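Local coordinates for protein probable TonB-dependent siderophore receptor PirA (PDB 5FR8) that probably takes up iron-loaded siderophores across the outer membrane in the first step of iron acquisition, and may bind ferric enterobactin, at residues 278-283 and 334-339; 633-638 and 685-690. All coordinates share one frame; numbering follows the deposited sequence.

In the fold
Both contacts lie in the beta-barrel part of the receptor, but at different ends of it. Contact 1 joins two of the long loops between barrel strands, which in TonB-dependent receptors are the extracellular ones. Contact 2 pairs the ends of two neighbouring strands where each adjoins a short turn, as expected at the periplasmic rim. The centres of contact 1 and contact 2 are 48 Å apart and the nearest atoms of contact 1 and contact 2 about 38 Å, so they do not touch. They also follow one another along the chain, contact 1 being complete before 633-638 begins. Contact 1 depends on side chains, whereas contact 2 rests on main-chain strand pairing and comes close to the plug domain on its inner face.

Contact 1: residues 278-283 and 334-339; sequences DAILSQ and GKINNL
D278 and K335 reach tip to tip across the contact and form a salt bridge, with NZ of K335 2.7 Å from OD1 of D278. The ammonium comes in from above the carboxylate plane, 41° out of it. Beside the bridge, L281 passes obliquely over the lysine stem: its CD1 lies 3.9 Å from CG of K335 and 4.1 Å from CB of I336. Further along, CG2 of I280 packs 4.2 Å from CD2 of L339, and the same leucine methyl meets CB of Q283 at 3.8 Å.

What steadies the aspartate is its own segment. With CG of D278 anti to its backbone N (chi1 180°), on the carbonyl side, OD2 of D278 takes the N-H of L281 at 3.1 Å through its anti lone pair, an Asx motif. One carboxylate therefore ties the start of the turn to the neighbouring loop.

Segment 278-283, in the loop between strands 250-264 and 290-305, turns into the short, weakly bonded helix 281-284, whose L284 also packs against I336 and L339. Segment 334-339 belongs to the loop between strands 308-323 and 343-361, with backbone hydrogen bonds of G334 with Q270 and G327.

Contact 2: residues 633-638 and 685-690; sequences DQLDVN and VGYKFS
Neighbouring strands of the transmembrane barrel, 635-648 and 674-687, run antiparallel here, and L635 meets V685 and Y687 across the pairing. The axes of the short strand segments 635-638 and 685-687 approach to 4.5 Å at an angle of 156°. V637 and V685 form a non-hydrogen-bonded pair. Next to it, N of G686 donates to O of D636 at 2.8 Å, and the same oxygen takes a CA-H contact from V685. Two residues further along, N of K688 donates to O of Q634 at 3.2 Å, from well above the carbonyl plane, so main-chain bonding extends to where the two chains enter their separate turns.

On the face with the valines, CD1 of L635 lies 3.6 Å from CG2 of V685 and 3.9 Å from CD1 of Y687. The leucine and tyrosine side chains cross at about a right angle. V685 has CG2 anti to its backbone N, and this methyl is the one that meets CD1 of L635. Q634 runs alongside Y687, both pointing the same way, with CB of Q634 3.7 Å from CE1 of the Y687 ring and the amide plane turned 49° from it.

D636 is on the other face, where its CB lies next to O of G686. Its OD1 forms a salt bridge with R696, and its side chain touches K51 of plug helix 46-51.

The two faces thus differ in chemistry: apolar groups and a tyrosine on one, a buried carboxylate on the other. R696 would favour an ionised D636, while the nearby carboxylate of D630 may pull the other way, where barrel and plug meet.

Contact 1: residues 278-283 and 334-339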
loop_
_atom_site.group_PDB
_atom_site.type_symbol
_atom_site.label_atom_id
_atom_site.label_comp_id
_atom_site.label_asym_id
_atom_site.label_seq_id
_atom_site.Cartn_x
_atom_site.Cartn_y
_atom_site.Cartn_z
ATOM N N ASP A 278 1.620 16.334 -27.112
ATOM C CA ASP A 278 1.397 17.426 -26.169
ATOM C C ASP A 278 2.644 18.290 -26.053
ATOM O O ASP A 278 3.712 17.805 -25.646
ATOM C CB ASP A 278 1.041 16.908 -24.780
ATOM C CG ASP A 278 0.810 18.038 -23.790
ATOM O OD1 ASP A 278 -0.236 18.705 -23.922
ATOM O OD2 ASP A 278 1.668 18.276 -22.903
ATOM N N ALA A 279 2.488 19.571 -26.383
ATOM C CA ALA A 279 3.591 20.542 -26.339
ATOM C C ALA A 279 4.642 20.286 -25.249
ATOM O O ALA A 279 5.841 20.285 -25.538
ATOM C CB ALA A 279 3.039 21.950 -26.188
ATOM N N ILE A 280 4.199 20.069 -24.012
ATOM C CA ILE A 280 5.123 19.913 -22.880
ATOM C C ILE A 280 5.529 18.452 -22.622
ATOM O O ILE A 280 6.681 18.088 -22.808
ATOM C CB ILE A 280 4.543 20.554 -21.589
ATOM C CG1 ILE A 280 4.740 22.079 -21.625
ATOM C CG2 ILE A 280 5.219 20.007 -20.349
ATOM C CD1 ILE A 280 3.732 22.871 -20.813
ATOM N N LEU A 281 4.594 17.619 -22.194
ATOM C CA LEU A 281 4.898 16.220 -21.875
ATOM C C LEU A 281 5.919 15.586 -22.819
ATOM O O LEU A 281 6.811 14.861 -22.375
ATOM C CB LEU A 281 3.614 15.374 -21.901
ATOM C CG LEU A 281 2.812 15.292 -20.607
ATOM C CD1 LEU A 281 2.490 16.668 -20.060
ATOM C CD2 LEU A 281 1.538 14.518 -20.860
ATOM N N SER A 282 5.766 15.843 -24.123
ATOM C CA SER A 282 6.593 15.185 -25.147
ATOM C C SER A 282 8.103 15.404 -24.915
ATOM O O SER A 282 8.955 14.619 -25.344
ATOM C CB SER A 282 6.182 15.669 -26.534
ATOM O OG SER A 282 6.110 17.074 -26.562
ATOM N N GLN A 283 8.415 16.472 -24.203
ATOM C CA GLN A 283 9.776 16.776 -23.852
ATOM C C GLN A 283 10.234 16.071 -22.578
ATOM O O GLN A 283 11.402 15.759 -22.441
ATOM C CB GLN A 283 9.915 18.292 -23.734
ATOM C CG GLN A 283 9.515 18.983 -25.039
ATOM C CD GLN A 283 9.524 20.494 -24.979
ATOM O OE1 GLN A 283 8.602 21.124 -25.483
ATOM N NE2 GLN A 283 10.551 21.085 -24.367
ATOM N N GLY A 334 -4.491 17.076 -13.654
ATOM C CA GLY A 334 -3.647 15.894 -13.453
ATOM C C GLY A 334 -2.564 15.773 -14.495
ATOM O O GLY A 334 -2.037 14.697 -14.710
ATOM N N LYS A 335 -2.238 16.891 -15.146
ATOM C CA LYS A 335 -1.278 16.893 -16.257
ATOM C C LYS A 335 -0.197 17.941 -15.949
ATOM O O LYS A 335 -0.461 18.935 -15.272
ATOM C CB LYS A 335 -2.019 17.215 -17.544
ATOM C CG LYS A 335 -1.224 17.060 -18.824
ATOM C CD LYS A 335 -1.999 17.630 -19.988
ATOM C CE LYS A 335 -1.173 18.621 -20.759
ATOM N NZ LYS A 335 -1.950 19.214 -21.886
ATOM N N ILE A 336 1.016 17.732 -16.435
ATOM C CA ILE A 336 2.115 18.622 -16.095
ATOM C C ILE A 336 2.062 19.963 -16.877
ATOM O O ILE A 336 1.986 19.960 -18.106
ATOM C CB ILE A 336 3.459 17.892 -16.294
ATOM C CG1 ILE A 336 3.601 16.766 -15.248
ATOM C CG2 ILE A 336 4.615 18.864 -16.187
ATOM C CD1 ILE A 336 4.793 15.846 -15.478
ATOM N N ASN A 337 2.090 21.085 -16.134
ATOM C CA ASN A 337 1.997 22.464 -16.672
ATOM C C ASN A 337 3.278 22.966 -17.238
ATOM O O ASN A 337 3.280 23.903 -18.020
ATOM C CB ASN A 337 1.728 23.464 -15.543
ATOM C CG ASN A 337 0.262 23.689 -15.276
ATOM O OD1 ASN A 337 -0.584 23.590 -16.171
ATOM N ND2 ASN A 337 -0.054 24.003 -14.026
ATOM N N ASN A 338 4.391 22.403 -16.782
ATOM C CA ASN A 338 5.661 23.112 -16.859
ATOM C C ASN A 338 6.901 22.212 -16.850
ATOM O O ASN A 338 6.959 21.214 -16.137
ATOM C CB ASN A 338 5.742 24.091 -15.690
ATOM C CG ASN A 338 6.839 25.104 -15.863
ATOM O OD1 ASN A 338 7.766 24.907 -16.643
ATOM N ND2 ASN A 338 6.742 26.200 -15.134
ATOM N N LEU A 339 7.900 22.589 -17.642
ATOM C CA LEU A 339 9.123 21.816 -17.730
ATOM C C LEU A 339 10.017 21.987 -16.507
ATOM O O LEU A 339 10.876 21.149 -16.287
ATOM C CB LEU A 339 9.916 22.222 -18.966
ATOM C CG LEU A 339 9.258 22.050 -20.327
ATOM C CD1 LEU A 339 9.942 22.967 -21.319
ATOM C CD2 LEU A 339 9.331 20.611 -20.808
#

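Contact 2: residues 633-638 and 685-690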
loop_
_atom_site.group_PDB
_atom_site.type_symbol
_atom_site.label_atom_id
_atom_site.label_comp_id
_atom_site.label_asym_id
_atom_site.label_seq_id
_atom_site.Cartn_x
_atom_site.Cartn_y
_atom_site.Cartn_z
ATOM N N ASP A 633 21.234 -31.405 -4.798
ATOM C CA ASP A 633 21.478 -30.412 -3.756
ATOM C C ASP A 633 21.786 -29.049 -4.363
ATOM O O ASP A 633 21.496 -28.009 -3.760
ATOM C CB ASP A 633 22.618 -30.854 -2.849
ATOM C CG ASP A 633 22.238 -32.029 -1.972
ATOM O OD1 ASP A 633 21.933 -33.111 -2.524
ATOM O OD2 ASP A 633 22.243 -31.873 -0.731
ATOM N N GLN A 634 22.369 -29.056 -5.560
ATOM C CA GLN A 634 22.694 -27.818 -6.260
ATOM C C GLN A 634 21.546 -27.369 -7.134
ATOM O O GLN A 634 21.117 -26.219 -7.068
ATOM C CB GLN A 634 23.925 -28.019 -7.126
ATOM C CG GLN A 634 25.131 -28.503 -6.335
ATOM C CD GLN A 634 26.033 -29.393 -7.153
ATOM O OE1 GLN A 634 26.547 -28.985 -8.190
ATOM N NE2 GLN A 634 26.221 -30.619 -6.697
ATOM N N LEU A 635 21.047 -28.297 -7.939
ATOM C CA LEU A 635 20.056 -27.995 -8.971
ATOM C C LEU A 635 18.630 -27.974 -8.454
ATOM O O LEU A 635 18.229 -28.812 -7.659
ATOM C CB LEU A 635 20.141 -29.022 -10.092
ATOM C CG LEU A 635 19.302 -28.656 -11.311
ATOM C CD1 LEU A 635 19.869 -27.414 -11.995
ATOM C CD2 LEU A 635 19.232 -29.837 -12.267
ATOM N N ASP A 636 17.865 -27.015 -8.946
ATOM C CA ASP A 636 16.554 -26.709 -8.413
ATOM C C ASP A 636 15.716 -26.221 -9.603
ATOM O O ASP A 636 16.239 -25.585 -10.528
ATOM C CB ASP A 636 16.733 -25.649 -7.292
ATOM C CG ASP A 636 15.456 -24.921 -6.924
ATOM O OD1 ASP A 636 15.101 -23.961 -7.644
ATOM O OD2 ASP A 636 14.832 -25.280 -5.898
ATOM N N VAL A 637 14.429 -26.540 -9.608
ATOM C CA VAL A 637 13.536 -25.993 -10.622
ATOM C C VAL A 637 12.303 -25.490 -9.916
ATOM O O VAL A 637 11.895 -26.057 -8.909
ATOM C CB VAL A 637 13.153 -27.045 -11.674
ATOM C CG1 VAL A 637 12.640 -28.301 -10.993
ATOM C CG2 VAL A 637 12.129 -26.510 -12.674
ATOM N N ASN A 638 11.713 -24.421 -10.438
ATOM C CA ASN A 638 10.604 -23.777 -9.762
ATOM C C ASN A 638 9.555 -23.272 -10.747
ATOM O O ASN A 638 9.909 -22.700 -11.766
ATOM C CB ASN A 638 11.164 -22.627 -8.926
ATOM C CG ASN A 638 10.084 -21.745 -8.346
ATOM O OD1 ASN A 638 9.456 -20.949 -9.058
ATOM N ND2 ASN A 638 9.852 -21.886 -7.043
ATOM N N VAL A 685 15.222 -22.280 -13.575
ATOM C CA VAL A 685 16.144 -23.317 -13.143
ATOM C C VAL A 685 17.176 -22.602 -12.269
ATOM O O VAL A 685 17.677 -21.531 -12.619
ATOM C CB VAL A 685 16.748 -24.128 -14.316
ATOM C CG1 VAL A 685 17.373 -23.217 -15.355
ATOM C CG2 VAL A 685 17.762 -25.123 -13.778
ATOM N N GLY A 686 17.441 -23.175 -11.101
ATOM C CA GLY A 686 18.179 -22.483 -10.064
ATOM C C GLY A 686 19.363 -23.301 -9.653
ATOM O O GLY A 686 19.238 -24.200 -8.837
ATOM N N TYR A 687 20.521 -22.968 -10.209
ATOM C CA TYR A 687 21.757 -23.684 -9.923
ATOM C C TYR A 687 22.646 -22.989 -8.907
ATOM O O TYR A 687 23.048 -21.842 -9.080
ATOM C CB TYR A 687 22.558 -23.857 -11.205
ATOM C CG TYR A 687 23.684 -24.868 -11.097
ATOM C CD1 TYR A 687 23.420 -26.209 -10.787
ATOM C CD2 TYR A 687 25.004 -24.495 -11.324
ATOM C CE1 TYR A 687 24.435 -27.136 -10.702
ATOM C CE2 TYR A 687 26.024 -25.424 -11.242
ATOM C CZ TYR A 687 25.728 -26.740 -10.933
ATOM O OH TYR A 687 26.733 -27.665 -10.847
ATOM N N LYS A 688 22.965 -23.708 -7.847
ATOM C CA LYS A 688 23.975 -23.266 -6.904
ATOM C C LYS A 688 25.344 -23.742 -7.367
ATOM O O LYS A 688 25.745 -24.853 -7.030
ATOM C CB LYS A 688 23.677 -23.844 -5.526
ATOM C CG LYS A 688 22.244 -23.609 -5.065
ATOM C CD LYS A 688 22.022 -24.085 -3.638
ATOM C CE LYS A 688 23.194 -23.696 -2.740
ATOM N NZ LYS A 688 22.853 -23.716 -1.292
ATOM N N PHE A 689 26.060 -22.915 -8.134
ATOM C CA PHE A 689 27.404 -23.282 -8.607
ATOM C C PHE A 689 28.386 -23.577 -7.463
ATOM O O PHE A 689 29.425 -24.206 -7.675
ATOM C CB PHE A 689 27.996 -22.204 -9.538
ATOM C CG PHE A 689 29.506 -22.285 -9.676
ATOM C CD1 PHE A 689 30.104 -23.287 -10.441
ATOM C CD2 PHE A 689 30.346 -21.371 -9.018
ATOM C CE1 PHE A 689 31.497 -23.369 -10.552
ATOM C CE2 PHE A 689 31.741 -21.449 -9.128
ATOM C CZ PHE A 689 32.315 -22.448 -9.896
ATOM N N SER A 690 28.070 -23.120 -6.254
ATOM C CA SER A 690 28.998 -23.243 -5.124
ATOM C C SER A 690 28.346 -22.860 -3.790
ATOM O O SER A 690 27.200 -22.410 -3.745
ATOM C CB SER A 690 30.248 -22.386 -5.371
ATOM O OG SER A 690 30.831 -21.974 -4.160
#